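Side-chain contact in ABC-type amino acid transport system, permease component (Caldanaerobacter subterraneus subsp. tengcongensis MB4, PDB 4YMU), which probably serves as the membrane-spanning permease of an ABC importer that carries amino acids, and holds bound arginine: residues 3-8 with 189-194. Residues are numbered along the deposited sequence; the frame is centred on the assembly and turned at random.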
loop_
_atom_site.group_PDB
_atom_site.type_symbol
_atom_site.label_atom_id
_atom_site.label_comp_id
_atom_site.label_asym_id
_atom_site.label_seq_id
_atom_site.Cartn_x
_atom_site.Cartn_y
_atom_site.Cartn_z
ATOM N N VAL C 3 -13.238 39.751 27.062
ATOM C CA VAL C 3 -13.482 38.321 27.308
ATOM C C VAL C 3 -13.659 37.993 28.798
ATOM O O VAL C 3 -12.960 38.540 29.647
ATOM C CB VAL C 3 -12.416 37.393 26.609
ATOM C CG1 VAL C 3 -11.340 38.215 25.923
ATOM C CG2 VAL C 3 -11.807 36.391 27.587
ATOM N N ASP C 4 -14.614 37.120 29.104
ATOM C CA ASP C 4 -14.907 36.745 30.483
ATOM C C ASP C 4 -15.286 35.275 30.510
ATOM O O ASP C 4 -16.456 34.929 30.331
ATOM C CB ASP C 4 -16.063 37.601 31.025
ATOM C CG ASP C 4 -16.375 37.338 32.509
ATOM O OD1 ASP C 4 -16.319 36.176 32.972
ATOM O OD2 ASP C 4 -16.695 38.316 33.220
ATOM N N PHE C 5 -14.314 34.403 30.750
ATOM C CA PHE C 5 -14.607 32.975 30.763
ATOM C C PHE C 5 -15.234 32.535 32.090
ATOM O O PHE C 5 -15.920 31.512 32.163
ATOM C CB PHE C 5 -13.364 32.145 30.406
ATOM C CG PHE C 5 -13.118 32.039 28.923
ATOM C CD1 PHE C 5 -13.824 31.127 28.153
ATOM C CD2 PHE C 5 -12.199 32.866 28.293
ATOM C CE1 PHE C 5 -13.601 31.034 26.781
ATOM C CE2 PHE C 5 -11.977 32.780 26.921
ATOM C CZ PHE C 5 -12.676 31.869 26.166
ATOM N N LEU C 6 -15.028 33.323 33.138
ATOM C CA LEU C 6 -15.561 32.952 34.442
ATOM C C LEU C 6 -17.083 33.017 34.428
ATOM O O LEU C 6 -17.759 32.180 35.032
ATOM C CB LEU C 6 -15.004 33.861 35.540
ATOM C CG LEU C 6 -13.491 33.845 35.779
ATOM C CD1 LEU C 6 -12.737 34.718 34.763
ATOM C CD2 LEU C 6 -13.178 34.255 37.210
ATOM N N SER C 7 -17.614 34.009 33.717
ATOM C CA SER C 7 -19.057 34.182 33.566
ATOM C C SER C 7 -19.678 32.952 32.934
ATOM O O SER C 7 -20.861 32.669 33.120
ATOM C CB SER C 7 -19.339 35.405 32.696
ATOM O OG SER C 7 -18.580 35.347 31.497
ATOM N N MET C 8 -18.848 32.232 32.185
ATOM C CA MET C 8 -19.240 31.038 31.455
ATOM C C MET C 8 -19.381 29.832 32.376
ATOM O O MET C 8 -20.143 28.907 32.076
ATOM C CB MET C 8 -18.203 30.766 30.372
ATOM C CG MET C 8 -18.754 30.347 29.034
ATOM S SD MET C 8 -20.158 31.292 28.455
ATOM C CE MET C 8 -19.488 32.952 28.531
ATOM N N TYR C 189 -18.249 29.563 22.353
ATOM C CA TYR C 189 -17.820 28.882 21.147
ATOM C C TYR C 189 -16.432 28.292 21.360
ATOM O O TYR C 189 -16.206 27.137 21.025
ATOM C CB TYR C 189 -17.847 29.814 19.931
ATOM C CG TYR C 189 -19.190 29.825 19.247
ATOM C CD1 TYR C 189 -19.852 28.635 18.970
ATOM C CD2 TYR C 189 -19.831 31.028 18.932
ATOM C CE1 TYR C 189 -21.092 28.640 18.350
ATOM C CE2 TYR C 189 -21.080 31.046 18.328
ATOM C CZ TYR C 189 -21.711 29.855 18.043
ATOM O OH TYR C 189 -22.958 29.861 17.445
ATOM N N ILE C 190 -15.508 29.085 21.904
ATOM C CA ILE C 190 -14.199 28.567 22.274
ATOM C C ILE C 190 -14.349 27.334 23.162
ATOM O O ILE C 190 -13.757 26.286 22.890
ATOM C CB ILE C 190 -13.365 29.602 23.009
ATOM C CG1 ILE C 190 -12.956 30.726 22.054
ATOM C CG2 ILE C 190 -12.168 28.947 23.637
ATOM C CD1 ILE C 190 -11.995 30.308 20.970
ATOM N N ILE C 191 -15.168 27.449 24.203
ATOM C CA ILE C 191 -15.380 26.332 25.124
ATOM C C ILE C 191 -15.930 25.096 24.417
ATOM O O ILE C 191 -15.517 23.964 24.687
ATOM C CB ILE C 191 -16.318 26.741 26.276
ATOM C CG1 ILE C 191 -15.606 27.740 27.184
ATOM C CG2 ILE C 191 -16.791 25.529 27.074
ATOM C CD1 ILE C 191 -16.345 28.002 28.463
ATOM N N ILE C 192 -16.874 25.315 23.514
ATOM C CA ILE C 192 -17.483 24.209 22.780
ATOM C C ILE C 192 -16.476 23.546 21.829
ATOM O O ILE C 192 -16.380 22.325 21.779
ATOM C CB ILE C 192 -18.731 24.680 22.008
ATOM C CG1 ILE C 192 -19.879 24.990 22.976
ATOM C CG2 ILE C 192 -19.164 23.643 20.993
ATOM C CD1 ILE C 192 -20.960 25.855 22.363
ATOM N N ALA C 193 -15.737 24.362 21.080
ATOM C CA ALA C 193 -14.681 23.874 20.208
ATOM C C ALA C 193 -13.741 23.000 21.028
ATOM O O ALA C 193 -13.512 21.852 20.677
ATOM C CB ALA C 193 -13.925 25.027 19.570
ATOM N N ALA C 194 -13.252 23.538 22.146
ATOM C CA ALA C 194 -12.412 22.790 23.076
ATOM C C ALA C 194 -13.031 21.443 23.465
ATOM O O ALA C 194 -12.342 20.421 23.456
ATOM C CB ALA C 194 -12.111 23.616 24.312
#
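F5 sets the edge of its ring against I191, with CE1 3.9 Å from CG1 of that isoleucine, near the ring plane. F5 and I191 run alongside each other in opposite directions, which puts CD1 as well as CE1 beside CG1 of I191. At the far end of the ring, CZ reaches CG2 of I190 at 3.9 Å; CB of I190, by contrast, lies at the ring edge, in its plane. The I190 side chain crosses the phenyl group at about a right angle; its CG1 lies anti to the carbonyl carbon (chi1 -69°), leaving CG2 as the branch at the ring. An alanine in place of F5 would probably leave I190 and I191 without their aromatic neighbour and open a gap beside I190 where the ring had been. This contact lays the chain's N-terminal turn, ahead of helix 12-44, against the start of helix 186-214, predicted to cross the membrane. D4 caps that turn: its OD1 accepts from S7 N at 2.6 Å, 31° out of the carboxylate plane. Three residues on from F5, M8 brings CG to CD1 of I191, and F15 of helix 12-44 touches both M8 and I191.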